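Local structure of possible substrate binding protein of ABC transporter system (Rhodopseudomonas palustris, 3N0X) at residues Ala21-Thr26 with Asp282-Gly287; Leu32-Lys37 with Asn263-Trp268; Phe120-Asn125 with Met326-Glu331; Gly288-Met293 with Phe319-Gly324. The protein probably binds a branched-chain amino acid or related small solute and delivers it to an ABC transporter for uptake. One frame throughout, in Å; residues are numbered along the deposited sequence. Where two conformers were deposited one is given.

All four contacts belong to the lobe of this periplasmic binding protein that holds both helix 18-35 and helix 283-302. Interactions 1 and 2 use early and final turns of helix 18-35, with centres about 15 Å apart, against helices 283-302 and 264-277. Interaction 4 takes the next turns of helix 283-302 and touches each of the others; its centre is about 9 Å from that of interaction 2. Interaction 3 shares its antiparallel sheet through neighbouring strands 318-321 and 324-328. Along the chain, interaction 2 nests inside interaction 1, and interaction 4 inside interaction 3. Residues from both ends of the sequence thus build one lobe, with the strands of the second lobe's sheet lying between them in the sequence.

Interaction 1: residues Ala21-Thr26 with Asp282-Gly287; sequences AKQTET and DFFTAG
Q23 and T24 bring helix 18-35 against the first turn of helix 283-302, and the short helical segments pass 6.7 Å apart at a crossing angle of -34°. Q23 comes first. Its CB lies against CB of F284, the chain runs out extended, and OE1 lies 3.5 Å from CB of D282 and meets the F284 ring at its edge, near CD2. Two waters tie the amide to the carboxylate: one donates to both OE1 of Q23 and OD2 of D282, the other accepts from NE2 and donates to the same OD2. OD2 also takes the N-H of L238. T24 follows, with OG1 beside its backbone N (chi1 -63°), 3.8 Å from CB of F284 and joined through a third water to O of F284. The backbones are close enough for two CA-H...O contacts, CA of T285 to O of Q23 at 3.4 Å and CA of T24 to O of F284 at 3.5 Å. T26 closes the row, its CG2 lightly meeting CG2 of T285. Across the helix start, OG1 of T285 accepts the N-H of D282 at 3.1 Å, nearly straight at 167°. An alanine in place of T285 would probably leave that N-H without its acceptor and open a gap beside CB of Q23. F284 stacks on Y20 and lies near a bound glycerol that probably came from the crystallisation liquor. Close helix-helix packing of this kind joins the first helix of the periplasmic binding protein fold to a helix from much later in the chain.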
loop_
_atom_site.group_PDB
_atom_site.type_symbol
_atom_site.label_atom_id
_atom_site.label_comp_id
_atom_site.label_asym_id
_atom_site.label_seq_id
_atom_site.Cartn_x
_atom_site.Cartn_y
_atom_site.Cartn_z
ATOM N N ALA A 21 6.708 -10.912 3.925
ATOM C CA ALA A 21 5.783 -11.849 4.578
ATOM C C ALA A 21 6.071 -11.934 6.058
ATOM O O ALA A 21 5.149 -11.965 6.877
ATOM C CB ALA A 21 5.908 -13.246 3.922
ATOM N N LYS A 22 7.338 -11.997 6.447
ATOM C CA LYS A 22 7.661 -12.080 7.868
ATOM C C LYS A 22 7.183 -10.812 8.608
ATOM O O LYS A 22 6.694 -10.904 9.756
ATOM C CB LYS A 22 9.163 -12.347 8.090
ATOM C CG LYS A 22 9.645 -13.736 7.646
ATOM N N GLN A 23 7.301 -9.653 7.952
ATOM C CA GLN A 23 6.830 -8.405 8.552
ATOM C C GLN A 23 5.312 -8.365 8.676
ATOM O O GLN A 23 4.783 -7.845 9.662
ATOM C CB GLN A 23 7.313 -7.186 7.771
ATOM C CG GLN A 23 8.809 -6.970 7.866
ATOM C CD GLN A 23 9.281 -5.707 7.157
ATOM O OE1 GLN A 23 8.588 -5.148 6.305
ATOM N NE2 GLN A 23 10.488 -5.269 7.502
ATOM N N THR A 24 4.598 -8.888 7.670
ATOM C CA THR A 24 3.150 -8.966 7.744
ATOM C C THR A 24 2.771 -9.762 8.992
ATOM O O THR A 24 1.904 -9.349 9.753
ATOM C CB THR A 24 2.565 -9.648 6.531
ATOM O OG1 THR A 24 2.846 -8.895 5.348
ATOM C CG2 THR A 24 1.022 -9.774 6.675
ATOM N N GLU A 25 3.400 -10.912 9.191
ATOM C CA GLU A 25 3.091 -11.774 10.347
ATOM C C GLU A 25 3.375 -11.041 11.659
ATOM O O GLU A 25 2.560 -11.075 12.570
ATOM C CB GLU A 25 3.820 -13.117 10.277
ATOM C CG GLU A 25 3.478 -14.008 11.437
ATOM C CD GLU A 25 4.105 -15.388 11.370
ATOM O OE1 GLU A 25 4.952 -15.637 10.508
ATOM O OE2 GLU A 25 3.758 -16.218 12.248
ATOM N N THR A 26 4.527 -10.397 11.754
ATOM C CA THR A 26 4.830 -9.597 12.963
ATOM C C THR A 26 3.724 -8.560 13.250
ATOM O O THR A 26 3.278 -8.413 14.400
ATOM C CB THR A 26 6.184 -8.918 12.844
ATOM O OG1 THR A 26 7.193 -9.921 12.702
ATOM C CG2 THR A 26 6.482 -7.998 14.056
ATOM N N ASP A 282 7.799 -1.328 9.300
ATOM C CA ASP A 282 7.749 -0.938 7.867
ATOM C C ASP A 282 6.316 -1.137 7.313
ATOM O O ASP A 282 5.362 -1.452 8.060
ATOM C CB ASP A 282 8.820 -1.752 7.116
ATOM C CG ASP A 282 9.422 -1.019 5.864
ATOM O OD1 ASP A 282 8.774 -0.102 5.302
ATOM O OD2 ASP A 282 10.549 -1.448 5.449
ATOM N N PHE A 283 6.151 -0.930 5.997
ATOM C CA PHE A 283 4.841 -1.056 5.335
ATOM C C PHE A 283 4.090 -2.297 5.800
ATOM O O PHE A 283 2.901 -2.250 6.127
ATOM C CB PHE A 283 4.984 -1.211 3.798
ATOM C CG PHE A 283 5.168 0.078 3.000
ATOM C CD1 PHE A 283 5.705 1.246 3.526
ATOM C CD2 PHE A 283 4.830 0.073 1.659
ATOM C CE1 PHE A 283 5.887 2.385 2.699
ATOM C CE2 PHE A 283 4.943 1.211 0.880
ATOM C CZ PHE A 283 5.498 2.352 1.399
ATOM N N PHE A 284 4.773 -3.423 5.710
ATOM C CA PHE A 284 4.112 -4.707 5.872
ATOM C C PHE A 284 3.669 -4.923 7.307
ATOM O O PHE A 284 2.607 -5.520 7.586
ATOM C CB PHE A 284 5.017 -5.820 5.322
ATOM C CG PHE A 284 5.298 -5.650 3.875
ATOM C CD1 PHE A 284 4.371 -6.038 2.941
ATOM C CD2 PHE A 284 6.507 -5.137 3.440
ATOM C CE1 PHE A 284 4.613 -5.869 1.573
ATOM C CE2 PHE A 284 6.725 -4.913 2.095
ATOM C CZ PHE A 284 5.793 -5.271 1.166
ATOM N N THR A 285 4.466 -4.409 8.219
ATOM C CA THR A 285 4.161 -4.477 9.633
ATOM C C THR A 285 2.893 -3.675 9.903
ATOM O O THR A 285 1.945 -4.130 10.572
ATOM C CB THR A 285 5.261 -3.831 10.463
ATOM O OG1 THR A 285 6.558 -4.128 9.915
ATOM C CG2 THR A 285 5.169 -4.329 11.902
ATOM N N ALA A 286 2.854 -2.451 9.400
ATOM C CA ALA A 286 1.712 -1.589 9.592
ATOM C C ALA A 286 0.440 -2.193 8.981
ATOM O O ALA A 286 -0.632 -2.144 9.562
ATOM C CB ALA A 286 1.975 -0.163 8.994
ATOM N N GLY A 287 0.568 -2.768 7.801
ATOM C CA GLY A 287 -0.564 -3.416 7.163
ATOM C C GLY A 287 -1.064 -4.671 7.852
ATOM O O GLY A 287 -2.277 -4.883 7.979
HETATM O O HOH W 1 10.202 -3.997 4.264
HETATM O O HOH W 2 12.296 -2.736 7.081
HETATM O O HOH W 3 1.365 -6.622 5.327
#

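Interaction 2: residues Leu32-Lys37 with Asn263-Trp268; sequences LEYATK and NPINEW
The backbones of Y34 and I265 keep well apart, their CA atoms 8.1 Å from each other and still the nearest pair, so long side chains have to bridge the two helix ends. Y34 reaches over with CG anti to the backbone N (chi1 -180°). Its phenol end crosses I265 at about a right angle, OH lying 3.6 Å from CG1 of I265. Nearer the root of the same ring, CD2 of Y34 sits 3.7 Å from CE3 of W268; the two rings are inclined at 51°, and the side chains slide past each other in opposite directions. E33, extended beyond CG, brings its carboxylate to the indole edge, OE2 lying 3.5 Å from CZ2 of W268 with the planes almost perpendicular. That carboxylate is held by a salt bridge to R276. Both helix ends are capped locally: OD1 of N263 accepts the N-H of N266 at 2.8 Å at the start of helix 264-277, while K37, with positive phi, is the C-prime residue of a Schellman motif closing helix 18-35. At the surface of the protein, the contact has helix 283-302 beneath it, where F289 touches both I265 and W268, and L32 packs on strand 45-53.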
loop_
_atom_site.group_PDB
_atom_site.type_symbol
_atom_site.label_atom_id
_atom_site.label_comp_id
_atom_site.label_asym_id
_atom_site.label_seq_id
_atom_site.Cartn_x
_atom_site.Cartn_y
_atom_site.Cartn_z
ATOM N N LEU A 32 -3.026 -8.042 17.053
ATOM C CA LEU A 32 -3.945 -8.853 17.841
ATOM C C LEU A 32 -3.621 -8.699 19.345
ATOM O O LEU A 32 -4.520 -8.653 20.198
ATOM C CB LEU A 32 -3.868 -10.321 17.410
ATOM C CG LEU A 32 -4.363 -10.646 15.989
ATOM C CD1 LEU A 32 -4.047 -12.104 15.609
ATOM C CD2 LEU A 32 -5.911 -10.395 15.867
ATOM N N GLU A 33 -2.331 -8.644 19.650
ATOM C CA GLU A 33 -1.872 -8.364 21.010
ATOM C C GLU A 33 -2.448 -7.006 21.498
ATOM O O GLU A 33 -3.039 -6.882 22.589
ATOM C CB GLU A 33 -0.341 -8.368 21.041
ATOM C CG GLU A 33 0.225 -7.810 22.362
ATOM C CD GLU A 33 1.735 -7.655 22.348
ATOM O OE1 GLU A 33 2.364 -8.000 21.315
ATOM O OE2 GLU A 33 2.295 -7.173 23.371
ATOM N N TYR A 34 -2.281 -5.967 20.674
ATOM C CA TYR A 34 -2.783 -4.631 21.044
ATOM C C TYR A 34 -4.296 -4.675 21.271
ATOM O O TYR A 34 -4.805 -4.153 22.289
ATOM C CB TYR A 34 -2.429 -3.606 19.960
ATOM C CG TYR A 34 -2.912 -2.212 20.278
ATOM C CD1 TYR A 34 -4.162 -1.773 19.864
ATOM C CD2 TYR A 34 -2.087 -1.336 20.959
ATOM C CE1 TYR A 34 -4.603 -0.470 20.197
ATOM C CE2 TYR A 34 -2.482 -0.071 21.256
ATOM C CZ TYR A 34 -3.733 0.358 20.908
ATOM O OH TYR A 34 -4.059 1.654 21.256
ATOM N N ALA A 35 -5.023 -5.270 20.322
ATOM C CA ALA A 35 -6.507 -5.240 20.316
ATOM C C ALA A 35 -7.077 -5.943 21.508
ATOM O O ALA A 35 -8.167 -5.587 21.949
ATOM C CB ALA A 35 -7.040 -5.878 19.048
ATOM N N THR A 36 -6.366 -6.945 22.022
ATOM C CA THR A 36 -6.850 -7.798 23.105
ATOM C C THR A 36 -6.155 -7.532 24.425
ATOM O O THR A 36 -6.322 -8.301 25.392
ATOM C CB THR A 36 -6.682 -9.300 22.738
ATOM O OG1 THR A 36 -5.284 -9.661 22.627
ATOM C CG2 THR A 36 -7.425 -9.630 21.446
ATOM N N LYS A 37 -5.367 -6.442 24.498
ATOM C CA LYS A 37 -4.603 -6.095 25.701
ATOM C C LYS A 37 -3.758 -7.262 26.176
ATOM O O LYS A 37 -3.621 -7.504 27.396
ATOM C CB LYS A 37 -5.496 -5.615 26.837
ATOM C CG LYS A 37 -6.215 -4.335 26.523
ATOM C CD LYS A 37 -7.053 -3.887 27.720
ATOM C CE LYS A 37 -7.964 -2.723 27.364
ATOM N NZ LYS A 37 -7.207 -1.475 27.250
ATOM N N ASN A 263 -0.397 8.825 16.676
ATOM C CA ASN A 263 -1.596 8.326 17.284
ATOM C C ASN A 263 -1.161 7.209 18.247
ATOM O O ASN A 263 -0.049 6.711 18.137
ATOM C CB ASN A 263 -2.602 7.849 16.245
ATOM C CG ASN A 263 -2.084 6.679 15.421
ATOM O OD1 ASN A 263 -1.914 5.565 15.946
ATOM N ND2 ASN A 263 -1.805 6.935 14.156
ATOM N N PRO A 264 -2.020 6.854 19.207
ATOM C CA PRO A 264 -1.631 5.918 20.249
ATOM C C PRO A 264 -1.223 4.544 19.726
ATOM O O PRO A 264 -0.396 3.891 20.323
ATOM C CB PRO A 264 -2.890 5.815 21.110
ATOM C CG PRO A 264 -3.538 7.140 20.975
ATOM C CD PRO A 264 -3.288 7.532 19.533
ATOM N N ILE A 265 -1.844 4.114 18.639
ATOM C CA ILE A 265 -1.566 2.808 18.104
ATOM C C ILE A 265 -0.186 2.815 17.511
ATOM O O ILE A 265 0.606 1.920 17.805
ATOM C CB ILE A 265 -2.606 2.393 17.061
ATOM C CG1 ILE A 265 -3.984 2.321 17.742
ATOM C CG2 ILE A 265 -2.224 1.084 16.467
ATOM C CD1 ILE A 265 -5.051 1.546 16.925
ATOM N N ASN A 266 0.088 3.754 16.620
ATOM C CA ASN A 266 1.415 3.814 16.016
ATOM C C ASN A 266 2.524 4.059 17.048
ATOM O O ASN A 266 3.627 3.541 16.929
ATOM C CB ASN A 266 1.520 4.831 14.879
ATOM C CG ASN A 266 2.707 4.544 13.986
ATOM O OD1 ASN A 266 2.870 3.400 13.519
ATOM N ND2 ASN A 266 3.531 5.570 13.738
ATOM N N GLU A 267 2.217 4.873 18.057
ATOM C CA GLU A 267 3.174 5.129 19.137
ATOM C C GLU A 267 3.600 3.832 19.811
ATOM O O GLU A 267 4.796 3.570 19.963
ATOM C CB GLU A 267 2.578 6.138 20.139
ATOM C CG GLU A 267 3.310 6.298 21.465
ATOM C CD GLU A 267 4.540 7.155 21.408
ATOM O OE1 GLU A 267 4.860 7.714 20.326
ATOM O OE2 GLU A 267 5.196 7.258 22.489
ATOM N N TRP A 268 2.622 3.013 20.173
ATOM C CA TRP A 268 2.897 1.714 20.793
ATOM C C TRP A 268 3.670 0.799 19.831
ATOM O O TRP A 268 4.685 0.186 20.186
ATOM C CB TRP A 268 1.583 1.059 21.267
ATOM C CG TRP A 268 1.836 -0.248 21.940
ATOM C CD1 TRP A 268 2.231 -0.438 23.241
ATOM C CD2 TRP A 268 1.730 -1.546 21.366
ATOM N NE1 TRP A 268 2.398 -1.774 23.496
ATOM C CE2 TRP A 268 2.090 -2.483 22.363
ATOM C CE3 TRP A 268 1.399 -2.012 20.098
ATOM C CZ2 TRP A 268 2.115 -3.855 22.125
ATOM C CZ3 TRP A 268 1.419 -3.385 19.865
ATOM C CH2 TRP A 268 1.760 -4.289 20.874
#

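Interaction 3: residues Phe120-Asn125 with Met326-Glu331; sequences FRTGRN and MVFRKE
The F328 ring takes F120 on one face: CD2 of F120 stands 3.9 Å above the plane, toward the rim. The pair is T-shaped, the edge of F120 directed at the face of F328, with centroids 5.2 Å apart and planes at 66°. At the edge of the F328 ring comes a backbone group, O of R121, 3.6 Å from CE1. A methyl adds to this: CG2 of T122 is 3.8 Å from CZ of F328 and approaches obliquely. In T122 it is OG1 that lies between the backbone N and the carbonyl carbon (chi1 54°), which leaves CG2 anti to the carbonyl carbon and available to the ring, while OG1 bonds to E103. The other flat group is the guanidinium of R121, whose side chain sets off away from strand 324-328, with CB of N125 3.4 Å above one face and bonds to Q334 and the carbonyls of A105 and A107. Farther along, the selenomethionine M326, extended beyond CG, places SE 4.0 Å from O of T122. An alanine in place of F328 would probably leave the edge of F120 without the face it is directed at and open a gap beside CG2 of T122. The contact brings strand 119-121, an outermost strand of the six-stranded mixed sheet, beside strand 324-328 of the antiparallel sheet. R121 makes backbone bonds to H333 and A335, F319 meets the F328 ring from neighbouring strand 318-321, and A291 and A294 of helix 283-302 pack on T122 and F328.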
loop_
_atom_site.group_PDB
_atom_site.type_symbol
_atom_site.label_atom_id
_atom_site.label_comp_id
_atom_site.label_asym_id
_atom_site.label_seq_id
_atom_site.Cartn_x
_atom_site.Cartn_y
_atom_site.Cartn_z
ATOM N N PHE A 120 -12.478 -8.269 1.047
ATOM C CA PHE A 120 -12.228 -6.962 1.623
ATOM C C PHE A 120 -10.724 -6.709 1.486
ATOM O O PHE A 120 -9.936 -7.613 1.236
ATOM C CB PHE A 120 -12.658 -6.874 3.080
ATOM C CG PHE A 120 -14.155 -6.892 3.292
ATOM C CD1 PHE A 120 -14.884 -8.092 3.177
ATOM C CD2 PHE A 120 -14.844 -5.728 3.522
ATOM C CE1 PHE A 120 -16.255 -8.089 3.366
ATOM C CE2 PHE A 120 -16.204 -5.735 3.721
ATOM C CZ PHE A 120 -16.911 -6.903 3.633
ATOM N N ARG A 121 -10.316 -5.457 1.609
ATOM C CA ARG A 121 -8.887 -5.142 1.496
ATOM C C ARG A 121 -8.493 -4.054 2.463
ATOM O O ARG A 121 -9.002 -2.944 2.374
ATOM C CB ARG A 121 -8.502 -4.720 0.077
ATOM C CG ARG A 121 -7.025 -4.282 0.025
ATOM C CD ARG A 121 -6.347 -4.462 -1.263
ATOM N NE ARG A 121 -7.034 -3.846 -2.396
ATOM C CZ ARG A 121 -6.626 -4.033 -3.658
ATOM N NH1 ARG A 121 -5.568 -4.747 -3.888
ATOM N NH2 ARG A 121 -7.305 -3.527 -4.686
ATOM N N THR A 122 -7.518 -4.364 3.332
ATOM C CA THR A 122 -6.886 -3.361 4.186
ATOM C C THR A 122 -5.658 -2.691 3.517
ATOM O O THR A 122 -5.395 -1.521 3.798
ATOM C CB THR A 122 -6.489 -3.944 5.540
ATOM O OG1 THR A 122 -5.667 -5.106 5.349
ATOM C CG2 THR A 122 -7.700 -4.305 6.347
ATOM N N GLY A 123 -4.930 -3.440 2.696
ATOM C CA GLY A 123 -3.791 -2.885 1.983
ATOM C C GLY A 123 -4.249 -1.730 1.117
ATOM O O GLY A 123 -5.409 -1.673 0.687
ATOM N N ARG A 124 -3.385 -0.749 0.896
ATOM C CA ARG A 124 -3.743 0.269 -0.094
ATOM C C ARG A 124 -3.647 -0.358 -1.478
ATOM O O ARG A 124 -2.901 -1.294 -1.710
ATOM C CB ARG A 124 -2.919 1.556 0.025
ATOM C CG ARG A 124 -1.642 1.642 -0.782
ATOM C CD ARG A 124 -0.598 0.622 -0.352
ATOM N NE ARG A 124 0.649 0.781 -1.082
ATOM C CZ ARG A 124 1.682 -0.056 -1.076
ATOM N NH1 ARG A 124 1.724 -1.137 -0.283
ATOM N NH2 ARG A 124 2.720 0.198 -1.879
ATOM N N ASN A 125 -4.413 0.175 -2.408
ATOM C CA ASN A 125 -4.305 -0.250 -3.794
ATOM C C ASN A 125 -3.430 0.704 -4.601
ATOM O O ASN A 125 -3.077 1.794 -4.143
ATOM C CB ASN A 125 -5.682 -0.518 -4.453
ATOM C CG ASN A 125 -6.549 0.697 -4.601
ATOM O OD1 ASN A 125 -6.080 1.789 -4.921
ATOM N ND2 ASN A 125 -7.856 0.525 -4.377
HETATM N N MSE A 326 -9.354 3.905 9.382
HETATM C CA MSE A 326 -9.624 3.344 8.047
HETATM C C MSE A 326 -11.127 3.032 7.986
HETATM O O MSE A 326 -11.760 2.889 9.012
HETATM C CB MSE A 326 -8.802 2.103 7.764
HETATM C CG MSE A 326 -7.327 2.360 7.595
HETATM SE SE MSE A 326 -6.484 0.845 6.842
HETATM C CE MSE A 326 -4.707 1.434 7.031
ATOM N N VAL A 327 -11.681 2.958 6.771
ATOM C CA VAL A 327 -13.076 2.573 6.617
ATOM C C VAL A 327 -13.208 1.664 5.398
ATOM O O VAL A 327 -12.714 1.966 4.311
ATOM C CB VAL A 327 -14.056 3.801 6.593
ATOM C CG1 VAL A 327 -13.747 4.797 5.437
ATOM C CG2 VAL A 327 -15.511 3.333 6.547
ATOM N N PHE A 328 -13.875 0.526 5.581
ATOM C CA PHE A 328 -14.171 -0.339 4.427
ATOM C C PHE A 328 -15.333 0.272 3.662
ATOM O O PHE A 328 -16.455 0.328 4.140
ATOM C CB PHE A 328 -14.573 -1.744 4.812
ATOM C CG PHE A 328 -13.451 -2.610 5.331
ATOM C CD1 PHE A 328 -12.277 -2.844 4.604
ATOM C CD2 PHE A 328 -13.598 -3.256 6.544
ATOM C CE1 PHE A 328 -11.307 -3.660 5.077
ATOM C CE2 PHE A 328 -12.607 -4.122 7.020
ATOM C CZ PHE A 328 -11.463 -4.326 6.305
ATOM N N ARG A 329 -15.070 0.710 2.448
ATOM C CA ARG A 329 -16.117 1.307 1.629
ATOM C C ARG A 329 -17.142 0.243 1.309
ATOM O O ARG A 329 -16.773 -0.864 0.940
ATOM C CB ARG A 329 -15.472 1.868 0.365
ATOM C CG ARG A 329 -16.467 2.519 -0.605
ATOM C CD ARG A 329 -15.767 3.515 -1.461
ATOM N NE ARG A 329 -14.746 2.925 -2.340
ATOM C CZ ARG A 329 -14.026 3.648 -3.174
ATOM N NH1 ARG A 329 -14.187 4.976 -3.198
ATOM N NH2 ARG A 329 -13.181 3.064 -3.988
ATOM N N LYS A 330 -18.433 0.557 1.454
ATOM C CA LYS A 330 -19.496 -0.409 1.185
ATOM C C LYS A 330 -19.461 -0.984 -0.245
ATOM O O LYS A 330 -19.670 -2.203 -0.448
ATOM C CB LYS A 330 -20.856 0.248 1.466
ATOM C CG LYS A 330 -22.095 -0.589 1.101
ATOM N N GLU A 331 -19.208 -0.154 -1.233
ATOM C CA GLU A 331 -19.385 -0.559 -2.631
ATOM C C GLU A 331 -18.389 -1.616 -3.071
ATOM O O GLU A 331 -18.764 -2.604 -3.692
ATOM C CB GLU A 331 -19.242 0.634 -3.582
ATOM C CG GLU A 331 -20.296 1.720 -3.408
ATOM C CD GLU A 331 -19.881 2.859 -2.474
ATOM O OE1 GLU A 331 -19.458 2.624 -1.314
ATOM O OE2 GLU A 331 -20.023 4.025 -2.902
#

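Interaction 4: residues Gly288-Met293 with Phe319-Gly324; sequences GFSAAM and FDTPKG
F289 lies under the ring of P322: CG of P322 sits over one face, 4.1 Å from the centroid and 27° off the normal, a CH-pi contact. CG of F289 is anti to the backbone N (chi1 -161°), on the side of P322. One residue on, OG of S290 lies 3.4 Å from CB of T321 and 3.7 Å from CD of P322, and it bonds back to O of A286 within its own helix. O of S290 lies 3.7 Å from CE2 of F319, obliquely to that ring. A turn later the selenomethionine M293, bent at chi2 and chi3, curls about O of D320: CB approaches to 3.1 Å, and CG and CE of M293 are also close to it. Helix and strand segments run nearly antiparallel, at 154°. T321 to G324 form a type I beta turn, and T321 also makes an ST turn, its OG1 accepting the N-H of K323 at 2.9 Å and donating to O of G324 at 2.7 Å. This turn links strands 318-321 and 324-328 into a hairpin. F289 also packs on I265 and W268, and O of P322 accepts a hydrogen bond from ND2 of N263. The interface is carbon against carbon at F289 and P322 and largely oxygen against carbon elsewhere, and the hydroxyls of S290 and T321 find their hydrogen-bond partners within their own segments or close by. O of D320 is the exception, a buried carbonyl with no partner in the model, ringed on this side by M293 carbons, which is likely to carry some energetic cost.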
loop_
_atom_site.group_PDB
_atom_site.type_symbol
_atom_site.label_atom_id
_atom_site.label_comp_id
_atom_site.label_asym_id
_atom_site.label_seq_id
_atom_site.Cartn_x
_atom_site.Cartn_y
_atom_site.Cartn_z
ATOM N N GLY A 288 -0.151 -5.479 8.373
ATOM C CA GLY A 288 -0.577 -6.663 9.111
ATOM C C GLY A 288 -1.332 -6.281 10.358
ATOM O O GLY A 288 -2.307 -6.915 10.725
ATOM N N PHE A 289 -0.869 -5.223 11.000
ATOM C CA PHE A 289 -1.522 -4.679 12.202
ATOM C C PHE A 289 -2.912 -4.192 11.846
ATOM O O PHE A 289 -3.892 -4.431 12.561
ATOM C CB PHE A 289 -0.644 -3.546 12.776
ATOM C CG PHE A 289 -0.894 -3.172 14.213
ATOM C CD1 PHE A 289 -2.106 -2.682 14.631
ATOM C CD2 PHE A 289 0.145 -3.235 15.132
ATOM C CE1 PHE A 289 -2.303 -2.266 15.987
ATOM C CE2 PHE A 289 -0.003 -2.831 16.442
ATOM C CZ PHE A 289 -1.236 -2.334 16.856
ATOM N N SER A 290 -3.026 -3.480 10.725
ATOM C CA SER A 290 -4.308 -2.988 10.263
ATOM C C SER A 290 -5.291 -4.124 10.004
ATOM O O SER A 290 -6.488 -4.019 10.363
ATOM C CB SER A 290 -4.140 -2.131 9.012
ATOM O OG SER A 290 -3.271 -1.037 9.307
ATOM N N ALA A 291 -4.825 -5.201 9.371
ATOM C CA ALA A 291 -5.672 -6.367 9.173
ATOM C C ALA A 291 -6.136 -6.991 10.496
ATOM O O ALA A 291 -7.323 -7.393 10.598
ATOM C CB ALA A 291 -4.975 -7.408 8.300
ATOM N N ALA A 292 -5.261 -7.043 11.483
ATOM C CA ALA A 292 -5.617 -7.562 12.790
ATOM C C ALA A 292 -6.763 -6.758 13.347
ATOM O O ALA A 292 -7.730 -7.292 13.923
ATOM C CB ALA A 292 -4.372 -7.533 13.760
HETATM N N MSE A 293 -6.609 -5.433 13.293
HETATM C CA MSE A 293 -7.608 -4.554 13.845
HETATM C C MSE A 293 -8.948 -4.662 13.120
HETATM O O MSE A 293 -10.018 -4.612 13.744
HETATM C CB MSE A 293 -7.130 -3.102 13.831
HETATM C CG MSE A 293 -5.998 -2.828 14.745
HETATM SE SE MSE A 293 -6.311 -3.016 16.621
HETATM C CE MSE A 293 -7.603 -1.618 16.856
ATOM N N PHE A 319 -12.417 1.400 11.430
ATOM C CA PHE A 319 -11.588 0.754 12.393
ATOM C C PHE A 319 -10.285 1.530 12.581
ATOM O O PHE A 319 -9.863 2.250 11.671
ATOM C CB PHE A 319 -11.318 -0.718 12.001
ATOM C CG PHE A 319 -10.739 -0.919 10.620
ATOM C CD1 PHE A 319 -11.538 -0.798 9.488
ATOM C CD2 PHE A 319 -9.404 -1.285 10.452
ATOM C CE1 PHE A 319 -11.044 -0.998 8.240
ATOM C CE2 PHE A 319 -8.871 -1.464 9.205
ATOM C CZ PHE A 319 -9.676 -1.306 8.062
ATOM N N ASP A 320 -9.675 1.357 13.741
ATOM C CA ASP A 320 -8.476 2.097 14.118
ATOM C C ASP A 320 -7.245 1.277 13.751
ATOM O O ASP A 320 -7.222 0.036 13.855
ATOM C CB ASP A 320 -8.475 2.381 15.624
ATOM C CG ASP A 320 -9.603 3.267 16.054
ATOM O OD1 ASP A 320 -9.907 4.244 15.325
ATOM O OD2 ASP A 320 -10.142 2.978 17.150
ATOM N N THR A 321 -6.215 1.982 13.270
ATOM C CA THR A 321 -5.003 1.336 12.782
ATOM C C THR A 321 -3.776 2.200 13.139
ATOM O O THR A 321 -3.929 3.327 13.635
ATOM C CB THR A 321 -5.031 1.176 11.239
ATOM O OG1 THR A 321 -4.793 2.440 10.646
ATOM C CG2 THR A 321 -6.360 0.597 10.719
ATOM N N PRO A 322 -2.554 1.712 12.837
ATOM C CA PRO A 322 -1.415 2.610 13.027
ATOM C C PRO A 322 -1.436 3.858 12.161
ATOM O O PRO A 322 -0.663 4.786 12.402
ATOM C CB PRO A 322 -0.190 1.742 12.622
ATOM C CG PRO A 322 -0.666 0.318 12.866
ATOM C CD PRO A 322 -2.112 0.343 12.501
ATOM N N LYS A 323 -2.270 3.859 11.121
ATOM C CA LYS A 323 -2.456 5.012 10.270
ATOM C C LYS A 323 -3.697 5.832 10.638
ATOM O O LYS A 323 -4.201 6.645 9.832
ATOM C CB LYS A 323 -2.556 4.573 8.805
ATOM C CG LYS A 323 -1.316 3.926 8.213
ATOM C CD LYS A 323 -1.473 3.536 6.741
ATOM C CE LYS A 323 -2.065 4.641 5.945
ATOM N NZ LYS A 323 -1.952 4.479 4.474
ATOM N N GLY A 324 -4.215 5.616 11.842
ATOM C CA GLY A 324 -5.432 6.244 12.287
ATOM C C GLY A 324 -6.619 5.511 11.687
ATOM O O GLY A 324 -6.567 4.298 11.433
#